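Local coordinates for protein deoxy-D-mannose-octulosonate 8-phosphate phosphatase (PDB 1K1E) that catalyses the hydrolysis of 3-deoxy-D-manno-octulosonate 8-phosphate to 3-deoxy-D-manno-octulosonate and phosphate, with magnesium as cofactor, at residues A55-R60 with T86-L91; D107-L112 with P128-N133; G119-V124 with A134-L139. One frame throughout, in Å; residues are numbered along the deposited sequence.

Interaction 1: A55-R60 with T86-L91; sequences AVLSGR and TACFDL. With HG (mercury (II) ion), chain N; SO4 (sulfate ion), chain O.
A sulfate ion takes a hydrogen bond from Gly59 N to its O4 (2.8 Å, N-H...O 170°), just after Ser58 and two residues past Leu57, which packs on Ala87 and Leu91. The contact joins strand 53-58 of the parallel sheet to helix 84-95, which covers one face of this Rossmann-like HAD fold. Strand and helix run nearly antiparallel, at 159°, and their axes come within 9.9 Å.

The packing is apolar. Leu57 and Leu91 carry it. Leu57 CD2 sits tightly against Ala87 CB, at 3.4 Å. Leu57 CG meets Leu91 CD1 at 3.9 Å, and the two leucine side chains cross obliquely. Leu91 CG is anti to the carbonyl carbon (chi1 -72°). The CD1 beyond it also touches Ala55 CB, at 4.0 Å. Leu91 therefore spans two residues on the same side of the strand. Val56, between them, points away from the helix.

The sulfate is also held by Lys84 NZ, from the start of the same helix. Ser58 is probably the serine of HAD motif II and Lys84 the lysine of motif III, consistent with the sulfate marking a phosphate-binding position. Ser58 OG accepts from Arg60 N (3.1 Å) and closes an ST turn there.

At the edge of the contact, Leu57 CD1 lies 4.4 Å from Cys88 SG. That sulfur binds a mercury ion at 2.4 Å, together with Cys118 SG and Ala114 O.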
ATOM      1  N   ALA A  55      13.818  20.096   9.019  1.00 16.54           N
ATOM      2  CA  ALA A  55      14.085  19.312  10.231  1.00 14.41           C
ATOM      3  C   ALA A  55      13.012  18.216  10.364  1.00 16.51           C
ATOM      4  O   ALA A  55      11.888  18.372   9.845  1.00 13.20           O
ATOM      5  CB  ALA A  55      14.067  20.196  11.482  1.00 10.37           C
ATOM      6  N   VAL A  56      13.400  17.123  11.027  1.00 14.82           N
ATOM      7  CA  VAL A  56      12.508  15.989  11.272  1.00 17.96           C
ATOM      8  C   VAL A  56      12.273  15.919  12.777  1.00 18.58           C
ATOM      9  O   VAL A  56      13.203  16.052  13.564  1.00 14.66           O
ATOM     10  CB  VAL A  56      13.195  14.693  10.770  1.00 18.44           C
ATOM     11  CG1 VAL A  56      12.439  13.427  11.274  1.00 16.71           C
ATOM     12  CG2 VAL A  56      13.320  14.768   9.244  1.00 17.05           C
ATOM     13  N   LEU A  57      11.025  15.663  13.173  1.00 13.64           N
ATOM     14  CA  LEU A  57      10.658  15.590  14.575  1.00 10.63           C
ATOM     15  C   LEU A  57       9.864  14.286  14.681  1.00 22.33           C
ATOM     16  O   LEU A  57       8.905  14.117  13.965  1.00 26.66           O
ATOM     17  CB  LEU A  57       9.767  16.781  14.905  1.00 16.18           C
ATOM     18  CG  LEU A  57       9.842  17.480  16.261  1.00 34.19           C
ATOM     19  CD1 LEU A  57       8.519  18.131  16.484  1.00 22.34           C
ATOM     20  CD2 LEU A  57      10.138  16.532  17.421  1.00 20.27           C
ATOM     21  N   SER A  58      10.278  13.358  15.519  1.00 14.99           N
ATOM     22  CA  SER A  58       9.514  12.120  15.644  1.00 17.47           C
ATOM     23  C   SER A  58       9.583  11.679  17.093  1.00 22.90           C
ATOM     24  O   SER A  58      10.615  11.874  17.744  1.00 18.02           O
ATOM     25  CB  SER A  58      10.128  11.013  14.767  1.00 16.39           C
ATOM     26  OG  SER A  58       9.443   9.803  14.979  1.00 17.30           O
ATOM     27  N   GLY A  59       8.489  11.112  17.599  1.00 19.02           N
ATOM     28  CA  GLY A  59       8.487  10.604  18.958  1.00 22.02           C
ATOM     29  C   GLY A  59       9.219   9.260  19.041  1.00 25.60           C
ATOM     30  O   GLY A  59       9.356   8.663  20.121  1.00 19.47           O
ATOM     31  N   ARG A  60       9.740   8.792  17.912  1.00 22.80           N
ATOM     32  CA  ARG A  60      10.419   7.506  17.849  1.00 17.84           C
ATOM     33  C   ARG A  60      11.804   7.737  17.257  1.00 23.67           C
ATOM     34  O   ARG A  60      12.017   8.684  16.519  1.00 24.80           O
ATOM     35  CB  ARG A  60       9.600   6.522  16.950  1.00 20.16           C
ATOM     36  CG  ARG A  60       8.248   6.044  17.565  1.00 30.82           C
ATOM     37  CD  ARG A  60       7.352   5.209  16.592  1.00 25.97           C
ATOM     38  NE  ARG A  60       7.851   3.837  16.421  1.00 38.75           N
ATOM     39  CZ  ARG A  60       7.464   2.788  17.164  1.00 37.95           C
ATOM     40  NH1 ARG A  60       6.547   2.970  18.132  1.00 39.51           N
ATOM     41  NH2 ARG A  60       8.000   1.565  16.967  1.00 26.39           N
ATOM     42  N   THR A  86       8.220  21.807  22.773  1.00 20.21           N
ATOM     43  CA  THR A  86       9.516  22.371  23.045  1.00 15.83           C
ATOM     44  C   THR A  86      10.536  21.927  21.971  1.00 20.61           C
ATOM     45  O   THR A  86      11.480  22.667  21.701  1.00 21.19           O
ATOM     46  CB  THR A  86      10.017  21.996  24.440  1.00 19.31           C
ATOM     47  OG1 THR A  86      10.080  20.599  24.542  1.00 21.12           O
ATOM     48  CG2 THR A  86       9.038  22.545  25.500  1.00 24.19           C
ATOM     49  N   ALA A  87      10.321  20.761  21.346  1.00 14.42           N
ATOM     50  CA  ALA A  87      11.207  20.270  20.301  1.00 14.53           C
ATOM     51  C   ALA A  87      11.153  21.304  19.200  1.00 15.06           C
ATOM     52  O   ALA A  87      12.183  21.594  18.580  1.00 16.45           O
ATOM     53  CB  ALA A  87      10.770  18.890  19.717  1.00 16.84           C
ATOM     54  N   CYS A  88       9.972  21.875  18.935  1.00 15.43           N
ATOM     55  CA  CYS A  88       9.898  22.889  17.887  1.00 11.02           C
ATOM     56  C   CYS A  88      10.821  24.039  18.181  1.00 15.11           C
ATOM     57  O   CYS A  88      11.597  24.447  17.321  1.00 14.02           O
ATOM     58  CB  CYS A  88       8.501  23.549  17.674  1.00 10.31           C
ATOM     59  SG  CYS A  88       7.302  22.300  17.032  1.00 21.80           S
ATOM     60  N   PHE A  89      10.720  24.615  19.370  1.00 13.47           N
ATOM     61  CA  PHE A  89      11.583  25.775  19.601  1.00 16.40           C
ATOM     62  C   PHE A  89      13.070  25.474  19.571  1.00 19.12           C
ATOM     63  O   PHE A  89      13.885  26.334  19.144  1.00 21.09           O
ATOM     64  CB  PHE A  89      11.144  26.414  20.893  1.00 25.28           C
ATOM     65  CG  PHE A  89       9.703  26.877  20.840  1.00 26.96           C
ATOM     66  CD1 PHE A  89       9.332  27.900  19.978  1.00 26.72           C
ATOM     67  CD2 PHE A  89       8.735  26.311  21.663  1.00 28.80           C
ATOM     68  CE1 PHE A  89       8.008  28.367  19.945  1.00 30.62           C
ATOM     69  CE2 PHE A  89       7.415  26.774  21.629  1.00 25.96           C
ATOM     70  CZ  PHE A  89       7.057  27.801  20.780  1.00 31.70           C
ATOM     71  N   ASP A  90      13.406  24.263  20.011  1.00 19.86           N
ATOM     72  CA  ASP A  90      14.803  23.828  20.032  1.00 14.35           C
ATOM     73  C   ASP A  90      15.304  23.733  18.619  1.00 22.57           C
ATOM     74  O   ASP A  90      16.425  24.155  18.336  1.00 21.69           O
ATOM     75  CB  ASP A  90      14.940  22.490  20.729  1.00 14.31           C
ATOM     76  CG  ASP A  90      14.759  22.576  22.231  1.00  9.70           C
ATOM     77  OD1 ASP A  90      14.592  21.481  22.886  1.00 13.18           O
ATOM     78  OD2 ASP A  90      14.797  23.727  22.725  1.00 15.85           O
ATOM     79  N   LEU A  91      14.475  23.178  17.722  1.00 14.73           N
ATOM     80  CA  LEU A  91      14.909  23.040  16.321  1.00 15.72           C
ATOM     81  C   LEU A  91      14.986  24.412  15.675  1.00 18.31           C
ATOM     82  O   LEU A  91      15.856  24.697  14.835  1.00 18.89           O
ATOM     83  CB  LEU A  91      13.927  22.119  15.562  1.00 15.63           C
ATOM     84  CG  LEU A  91      14.031  20.640  15.930  1.00 13.56           C
ATOM     85  CD1 LEU A  91      12.818  19.859  15.283  1.00 16.58           C
ATOM     86  CD2 LEU A  91      15.416  20.048  15.392  1.00 16.83           C
TER
HETATM   87 HG    HG N 301       6.603  23.717  15.239  1.00 19.28          HG
HETATM   88  S   SO4 O2401       4.878  10.843  16.956  1.00 23.13           S
HETATM   89  O1  SO4 O2401       4.033  12.035  16.848  1.00 32.14           O
HETATM   90  O2  SO4 O2401       4.094   9.702  16.401  1.00 21.37           O
HETATM   91  O3  SO4 O2401       5.214  10.562  18.343  1.00 25.34           O
HETATM   92  O4  SO4 O2401       6.099  11.164  16.173  1.00 22.05           O

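Interaction 2: D107-L112 with P128-N133; sequences DDSVDL and PIYVKN. With CO (cobalt (II) ion), chain M.
The backbone of the loop 107-112 comes closest to the short helix 129-132 at Asp108 and Val131, whose CA atoms are 6.0 Å apart. The loop follows strand 102-106 and carries the acidic GDDxxD signature of HAD motif IV. Pro128 is the N-cap residue of the helix.

The CB of Val131 is directed toward the loop. Val131 CG2 presses on Asp108 C at 3.4 Å, while CG1 faces the Asp107 carbonyl group. Pro128 CD meets Asp107 O at 3.2 Å. That oxygen is buried here and has no polar partner in the model. Leu112 CD2 adds contact near Tyr130 O and Val131 CA.

With Tyr130 CG between its backbone N and carbonyl carbon (chi1 43°), the ring lies with one face against Pro128 CB, offset toward the rim. Ser109 OG approaches CE1 obliquely, at 3.4 Å, and is hydrogen-bonded to Phe165 O of the second subunit. Asp108 OD2 lies near the ring plane at its edge. One water donates to both Asp108 OD2 and Tyr130 OH. Asp108 OD2 also forms a salt bridge with Arg149 of the second subunit, and Tyr130 OH a hydrogen bond with Asp153 of that subunit, so the contact is part of a subunit interface.

On the metal side, Asp107 OD2 binds cobalt with Asp14 OD2, Asp16 O and three waters. Asp107 OD1 pairs with Arg39 of the second subunit. Asp111 acts as a second-shell brace. Its OD2 accepts Asp108 N through the anti lone pair (3.0 Å) and Asp107 N from above the carboxylate plane. It also accepts from a cobalt-bound water, at 2.8 Å.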
ATOM      1  N   ASP A 107       0.124  15.008  11.325  1.00 10.11           N
ATOM      2  CA  ASP A 107      -1.104  14.225  11.018  1.00 10.25           C
ATOM      3  C   ASP A 107      -1.949  13.842  12.231  1.00 11.90           C
ATOM      4  O   ASP A 107      -3.031  13.293  12.040  1.00 11.92           O
ATOM      5  CB  ASP A 107      -0.765  12.902  10.350  1.00  9.36           C
ATOM      6  CG  ASP A 107      -0.056  11.925  11.295  1.00 17.80           C
ATOM      7  OD1 ASP A 107      -0.450  10.747  11.425  1.00 12.96           O
ATOM      8  OD2 ASP A 107       0.923  12.327  11.931  1.00 13.23           O
ATOM      9  N   ASP A 108      -1.435  14.043  13.438  1.00 11.16           N
ATOM     10  CA  ASP A 108      -2.196  13.557  14.612  1.00 13.88           C
ATOM     11  C   ASP A 108      -2.165  14.444  15.833  1.00 16.80           C
ATOM     12  O   ASP A 108      -1.527  15.523  15.823  1.00 11.29           O
ATOM     13  CB  ASP A 108      -1.691  12.114  14.976  1.00 11.69           C
ATOM     14  CG  ASP A 108      -2.765  11.242  15.635  1.00 15.25           C
ATOM     15  OD1 ASP A 108      -2.430  10.060  15.947  1.00 10.84           O
ATOM     16  OD2 ASP A 108      -3.925  11.725  15.795  1.00 14.31           O
ATOM     17  N   SER A 109      -2.853  13.980  16.889  1.00 17.70           N
ATOM     18  CA  SER A 109      -2.975  14.747  18.135  1.00 16.37           C
ATOM     19  C   SER A 109      -1.652  15.202  18.687  1.00 18.62           C
ATOM     20  O   SER A 109      -1.558  16.342  19.187  1.00 14.57           O
ATOM     21  CB  SER A 109      -3.735  13.922  19.197  1.00 14.28           C
ATOM     22  OG  SER A 109      -5.014  13.551  18.643  1.00 13.28           O
ATOM     23  N   VAL A 110      -0.649  14.327  18.602  1.00 14.77           N
ATOM     24  CA  VAL A 110       0.693  14.642  19.101  1.00 18.32           C
ATOM     25  C   VAL A 110       1.210  15.910  18.441  1.00 18.74           C
ATOM     26  O   VAL A 110       2.017  16.589  19.031  1.00 15.94           O
ATOM     27  CB  VAL A 110       1.749  13.490  18.780  1.00 22.93           C
ATOM     28  CG1 VAL A 110       3.003  13.596  19.718  1.00 24.75           C
ATOM     29  CG2 VAL A 110       1.103  12.090  18.946  1.00 20.32           C
ATOM     30  N   ASP A 111       0.776  16.227  17.222  1.00 14.26           N
ATOM     31  CA  ASP A 111       1.307  17.416  16.563  1.00 14.97           C
ATOM     32  C   ASP A 111       0.566  18.714  16.896  1.00 13.26           C
ATOM     33  O   ASP A 111       1.012  19.799  16.505  1.00 19.57           O
ATOM     34  CB  ASP A 111       1.274  17.198  15.055  1.00 15.23           C
ATOM     35  CG  ASP A 111       1.939  15.924  14.662  1.00 17.49           C
ATOM     36  OD1 ASP A 111       3.125  15.799  14.993  1.00 13.87           O
ATOM     37  OD2 ASP A 111       1.305  15.035  14.057  1.00 15.67           O
ATOM     38  N   LEU A 112      -0.570  18.602  17.588  1.00 10.78           N
ATOM     39  CA  LEU A 112      -1.321  19.801  17.915  1.00 14.02           C
ATOM     40  C   LEU A 112      -0.433  20.893  18.599  1.00 15.24           C
ATOM     41  O   LEU A 112      -0.539  22.076  18.241  1.00 17.28           O
ATOM     42  CB  LEU A 112      -2.535  19.425  18.788  1.00 13.99           C
ATOM     43  CG  LEU A 112      -3.591  18.679  17.935  1.00 12.23           C
ATOM     44  CD1 LEU A 112      -4.756  18.243  18.888  1.00 17.35           C
ATOM     45  CD2 LEU A 112      -4.140  19.569  16.842  1.00 14.35           C
ATOM     46  N   PRO A 128      -7.110  13.462  11.084  1.00 13.82           N
ATOM     47  CA  PRO A 128      -8.504  13.610  11.547  1.00  9.65           C
ATOM     48  C   PRO A 128      -8.951  15.008  11.579  1.00 16.63           C
ATOM     49  O   PRO A 128      -8.150  15.955  11.583  1.00 13.04           O
ATOM     50  CB  PRO A 128      -8.499  13.005  12.950  1.00  8.29           C
ATOM     51  CG  PRO A 128      -7.036  13.206  13.401  1.00 26.24           C
ATOM     52  CD  PRO A 128      -6.228  12.964  12.144  1.00 17.22           C
ATOM     53  N   ILE A 129     -10.268  15.130  11.687  1.00 12.93           N
ATOM     54  CA  ILE A 129     -10.895  16.430  11.664  1.00 16.75           C
ATOM     55  C   ILE A 129     -10.318  17.412  12.638  1.00 14.39           C
ATOM     56  O   ILE A 129     -10.107  18.584  12.311  1.00 11.95           O
ATOM     57  CB  ILE A 129     -12.357  16.248  11.972  1.00 15.95           C
ATOM     58  CG1 ILE A 129     -12.952  15.282  10.937  1.00 21.89           C
ATOM     59  CG2 ILE A 129     -13.060  17.572  12.042  1.00 23.11           C
ATOM     60  CD1 ILE A 129     -13.319  15.974   9.687  1.00 26.02           C
ATOM     61  N   TYR A 130     -10.056  16.934  13.837  1.00 14.83           N
ATOM     62  CA  TYR A 130      -9.541  17.810  14.864  1.00 10.38           C
ATOM     63  C   TYR A 130      -8.133  18.321  14.615  1.00 17.95           C
ATOM     64  O   TYR A 130      -7.755  19.351  15.155  1.00 15.52           O
ATOM     65  CB  TYR A 130      -9.677  17.167  16.266  1.00  8.45           C
ATOM     66  CG  TYR A 130      -9.310  15.709  16.337  1.00 13.61           C
ATOM     67  CD1 TYR A 130      -7.997  15.317  16.544  1.00 14.15           C
ATOM     68  CD2 TYR A 130     -10.270  14.726  16.166  1.00 11.56           C
ATOM     69  CE1 TYR A 130      -7.649  13.986  16.590  1.00 12.83           C
ATOM     70  CE2 TYR A 130      -9.915  13.363  16.217  1.00  8.31           C
ATOM     71  CZ  TYR A 130      -8.618  13.017  16.429  1.00 12.85           C
ATOM     72  OH  TYR A 130      -8.290  11.702  16.504  1.00 16.86           O
ATOM     73  N   VAL A 131      -7.383  17.617  13.784  1.00 17.36           N
ATOM     74  CA  VAL A 131      -6.045  18.055  13.403  1.00 10.60           C
ATOM     75  C   VAL A 131      -6.235  19.023  12.200  1.00 13.55           C
ATOM     76  O   VAL A 131      -5.644  20.128  12.119  1.00 16.17           O
ATOM     77  CB  VAL A 131      -5.223  16.811  12.967  1.00 11.12           C
ATOM     78  CG1 VAL A 131      -4.058  17.251  12.085  1.00 13.31           C
ATOM     79  CG2 VAL A 131      -4.744  16.048  14.221  1.00 12.54           C
ATOM     80  N   LYS A 132      -7.112  18.644  11.275  1.00 15.25           N
ATOM     81  CA  LYS A 132      -7.358  19.496  10.109  1.00 13.42           C
ATOM     82  C   LYS A 132      -7.865  20.856  10.514  1.00 15.20           C
ATOM     83  O   LYS A 132      -7.485  21.881   9.915  1.00 13.00           O
ATOM     84  CB  LYS A 132      -8.396  18.828   9.183  1.00  9.23           C
ATOM     85  CG  LYS A 132      -7.749  17.718   8.387  1.00 14.39           C
ATOM     86  CD  LYS A 132      -8.807  17.182   7.378  1.00 19.28           C
ATOM     87  CE  LYS A 132      -8.236  16.262   6.372  1.00 18.92           C
ATOM     88  NZ  LYS A 132      -9.319  15.736   5.444  1.00 19.29           N
ATOM     89  N   ASN A 133      -8.729  20.884  11.535  1.00 12.95           N
ATOM     90  CA  ASN A 133      -9.301  22.179  11.969  1.00 14.52           C
ATOM     91  C   ASN A 133      -8.273  23.082  12.626  1.00 20.77           C
ATOM     92  O   ASN A 133      -8.389  24.310  12.649  1.00 18.30           O
ATOM     93  CB  ASN A 133     -10.424  21.941  12.962  1.00 15.60           C
ATOM     94  CG  ASN A 133     -11.399  23.142  13.019  1.00 16.77           C
ATOM     95  OD1 ASN A 133     -11.735  23.662  14.090  1.00 23.84           O
ATOM     96  ND2 ASN A 133     -11.774  23.592  11.892  1.00 12.00           N
TER
HETATM   97 CO    CO M 201       2.479  11.415  12.870  1.00 12.86          CO
HETATM   98  O   HOH W   1       1.270   9.752  13.254  1.00 12.36           O
HETATM   99  O   HOH W   2      -6.217  10.511  14.837  1.00 19.43           O
HETATM  100  O   HOH W   3       2.089  12.453  14.688  1.00 15.61           O
HETATM  101  O   HOH W   4       4.297  10.615  13.774  1.00 12.01           O

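Interaction 3: G119-V124 with A134-L139; sequences GTSFAV and AVDHVL
Ser121 takes part in four of the six hydrogen bonds between strand 120-123 and the chain leading into strand 137-138. Its O accepts His137 N at 3.0 Å, nearly along the C=O axis. It also accepts Asp136 N at 2.9 Å, with the donor 38° out of the carbonyl plane. Ser121 OG lies between its own backbone N and carbonyl carbon (chi1 52°) and takes the same Asp136 N at 3.0 Å. In return, Ser121 N donates to Asp136 OD1 (3.0 Å). Serine and aspartate thus grip each other at the start of the pairing. Further on the register is regular and parallel: Ala123 N bonds to His137 O, and Leu139 N to Ala123 O at 2.9 Å in an almost straight line. Phe122 CA also makes a CA-H...O contact with His137 O, the acceptor of Ala123 N.

The ring contacts lie on the face that holds Phe122 and His137. His137 CD2 stands 3.6 Å above the phenyl plane, toward the rim. The ring planes meet obliquely, at 36°. Thr120 CG2 meets the imidazole at its edge, in plane.

Apolar contacts complete the pairing. Leu139 CD2 reaches Phe122 CD2 at 3.8 Å. Met151 and Met154 of helix 147-158 cover Phe122 as well. Ala123 CB meets Val135 CG1 at 3.7 Å. Val135 also packs on Phe115 of helix 112-117.

Strand 137-138 is the outermost strand on this side of the parallel sheet. With strand 120-123 and helix 129-132 it forms a beta-alpha-beta crossover, the repeating unit of the Rossmann-like HAD core.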
ATOM      1  N   GLY A 119       4.708  29.056  13.099  1.00 13.79           N
ATOM      2  CA  GLY A 119       3.984  30.167  12.523  1.00 19.92           C
ATOM      3  C   GLY A 119       2.968  29.722  11.483  1.00 22.55           C
ATOM      4  O   GLY A 119       1.938  30.342  11.352  1.00 16.87           O
ATOM      5  N   THR A 120       3.255  28.639  10.772  1.00 14.20           N
ATOM      6  CA  THR A 120       2.371  28.119   9.717  1.00 13.41           C
ATOM      7  C   THR A 120       2.286  26.617   9.934  1.00 19.73           C
ATOM      8  O   THR A 120       3.280  26.002  10.336  1.00 21.67           O
ATOM      9  CB  THR A 120       3.025  28.368   8.323  1.00 19.83           C
ATOM     10  OG1 THR A 120       3.182  29.785   8.136  1.00 26.30           O
ATOM     11  CG2 THR A 120       2.211  27.789   7.197  1.00 21.02           C
ATOM     12  N   SER A 121       1.126  26.029   9.676  1.00 14.90           N
ATOM     13  CA  SER A 121       0.979  24.590   9.879  1.00 13.61           C
ATOM     14  C   SER A 121       0.135  23.983   8.761  1.00 16.22           C
ATOM     15  O   SER A 121      -0.813  24.593   8.279  1.00 19.45           O
ATOM     16  CB  SER A 121       0.285  24.341  11.223  1.00 14.87           C
ATOM     17  OG  SER A 121      -0.915  25.101  11.290  1.00 15.75           O
ATOM     18  N   PHE A 122       0.459  22.734   8.440  1.00 14.91           N
ATOM     19  CA  PHE A 122      -0.180  21.945   7.414  1.00 13.82           C
ATOM     20  C   PHE A 122      -0.570  20.589   7.943  1.00 15.61           C
ATOM     21  O   PHE A 122       0.163  20.001   8.737  1.00 11.27           O
ATOM     22  CB  PHE A 122       0.812  21.654   6.299  1.00 10.51           C
ATOM     23  CG  PHE A 122       1.243  22.894   5.526  1.00  9.62           C
ATOM     24  CD1 PHE A 122       2.260  23.708   6.020  1.00 18.04           C
ATOM     25  CD2 PHE A 122       0.672  23.210   4.307  1.00 20.89           C
ATOM     26  CE1 PHE A 122       2.696  24.806   5.326  1.00 18.30           C
ATOM     27  CE2 PHE A 122       1.125  24.345   3.573  1.00 23.15           C
ATOM     28  CZ  PHE A 122       2.142  25.142   4.098  1.00 21.28           C
ATOM     29  N   ALA A 123      -1.717  20.091   7.484  1.00 11.71           N
ATOM     30  CA  ALA A 123      -2.119  18.741   7.886  1.00 13.77           C
ATOM     31  C   ALA A 123      -2.257  17.951   6.619  1.00 14.19           C
ATOM     32  O   ALA A 123      -2.729  18.493   5.601  1.00 11.63           O
ATOM     33  CB  ALA A 123      -3.492  18.777   8.650  1.00 11.80           C
ATOM     34  N   VAL A 124      -1.840  16.689   6.667  1.00 12.65           N
ATOM     35  CA  VAL A 124      -2.014  15.762   5.538  1.00 14.13           C
ATOM     36  C   VAL A 124      -3.495  15.469   5.368  1.00 11.42           C
ATOM     37  O   VAL A 124      -4.297  15.617   6.314  1.00 11.31           O
ATOM     38  CB  VAL A 124      -1.216  14.430   5.742  1.00 14.75           C
ATOM     39  CG1 VAL A 124       0.271  14.749   5.780  1.00 12.77           C
ATOM     40  CG2 VAL A 124      -1.639  13.724   7.057  1.00 16.18           C
ATOM     41  N   ALA A 134      -7.230  22.453  13.126  1.00 11.97           N
ATOM     42  CA  ALA A 134      -6.201  23.195  13.825  1.00 15.18           C
ATOM     43  C   ALA A 134      -5.095  23.850  12.984  1.00 22.56           C
ATOM     44  O   ALA A 134      -4.403  24.768  13.451  1.00 21.59           O
ATOM     45  CB  ALA A 134      -5.554  22.253  14.906  1.00 12.11           C
ATOM     46  N   VAL A 135      -4.890  23.390  11.770  1.00 13.54           N
ATOM     47  CA  VAL A 135      -3.758  23.916  10.975  1.00 15.18           C
ATOM     48  C   VAL A 135      -4.196  25.052  10.066  1.00 21.65           C
ATOM     49  O   VAL A 135      -5.399  25.313   9.911  1.00 15.41           O
ATOM     50  CB  VAL A 135      -3.214  22.837  10.055  1.00 10.97           C
ATOM     51  CG1 VAL A 135      -2.736  21.608  10.844  1.00 13.56           C
ATOM     52  CG2 VAL A 135      -4.341  22.420   9.079  1.00 16.80           C
ATOM     53  N   ASP A 136      -3.228  25.709   9.440  1.00 17.70           N
ATOM     54  CA  ASP A 136      -3.499  26.804   8.517  1.00 18.41           C
ATOM     55  C   ASP A 136      -3.929  26.293   7.165  1.00 18.55           C
ATOM     56  O   ASP A 136      -4.795  26.885   6.510  1.00 17.29           O
ATOM     57  CB  ASP A 136      -2.256  27.677   8.364  1.00 21.67           C
ATOM     58  CG  ASP A 136      -1.909  28.390   9.648  1.00 20.66           C
ATOM     59  OD1 ASP A 136      -0.734  28.320  10.127  1.00 23.49           O
ATOM     60  OD2 ASP A 136      -2.843  28.989  10.208  1.00 25.92           O
ATOM     61  N   HIS A 137      -3.357  25.167   6.759  1.00 11.05           N
ATOM     62  CA  HIS A 137      -3.646  24.664   5.448  1.00 15.73           C
ATOM     63  C   HIS A 137      -3.807  23.152   5.428  1.00 18.58           C
ATOM     64  O   HIS A 137      -2.905  22.410   5.822  1.00 18.29           O
ATOM     65  CB  HIS A 137      -2.490  25.085   4.517  1.00 22.50           C
ATOM     66  CG  HIS A 137      -1.987  26.496   4.731  1.00 32.05           C
ATOM     67  ND1 HIS A 137      -2.622  27.611   4.216  1.00 38.42           N
ATOM     68  CD2 HIS A 137      -0.851  26.959   5.322  1.00 29.57           C
ATOM     69  CE1 HIS A 137      -1.898  28.694   4.468  1.00 22.94           C
ATOM     70  NE2 HIS A 137      -0.818  28.324   5.134  1.00 28.83           N
ATOM     71  N   VAL A 138      -4.944  22.674   4.947  1.00 13.15           N
ATOM     72  CA  VAL A 138      -5.126  21.237   4.843  1.00 11.41           C
ATOM     73  C   VAL A 138      -4.717  20.822   3.458  1.00 17.98           C
ATOM     74  O   VAL A 138      -5.278  21.316   2.485  1.00 14.23           O
ATOM     75  CB  VAL A 138      -6.597  20.847   5.117  1.00 11.52           C
ATOM     76  CG1 VAL A 138      -6.802  19.305   4.885  1.00 13.78           C
ATOM     77  CG2 VAL A 138      -6.940  21.207   6.576  1.00 15.42           C
ATOM     78  N   LEU A 139      -3.739  19.915   3.336  1.00 11.35           N
ATOM     79  CA  LEU A 139      -3.288  19.510   2.017  1.00 12.98           C
ATOM     80  C   LEU A 139      -4.267  18.504   1.403  1.00 12.78           C
ATOM     81  O   LEU A 139      -5.028  17.853   2.136  1.00 14.30           O
ATOM     82  CB  LEU A 139      -1.919  18.828   2.160  1.00 11.14           C
ATOM     83  CG  LEU A 139      -0.899  19.817   2.781  1.00 12.64           C
ATOM     84  CD1 LEU A 139       0.258  18.958   3.378  1.00  9.68           C
ATOM     85  CD2 LEU A 139      -0.368  20.722   1.673  1.00 17.84           C
TER

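From the N terminus, interaction 1 comes first. It closes the chain from strand 53-58, through strand 76-79, to helix 84-95, and it ends before the others open. Interactions 2 and 3 then cross, because their segments alternate: 107-112, 119-124, 128-133, 134-139. Interaction 2 ties the metal-binding loop to helix 129-132. Interaction 3 pairs the strands on either side of that helix in the chain. The two contacts touch, as Asp107 packs on Val124, Val131 on Ala123 and Leu112 on Ala134. Interaction 1 lies about 17 Å from each, centre to centre. Interactions 1 and 3 reach the same parallel sheet.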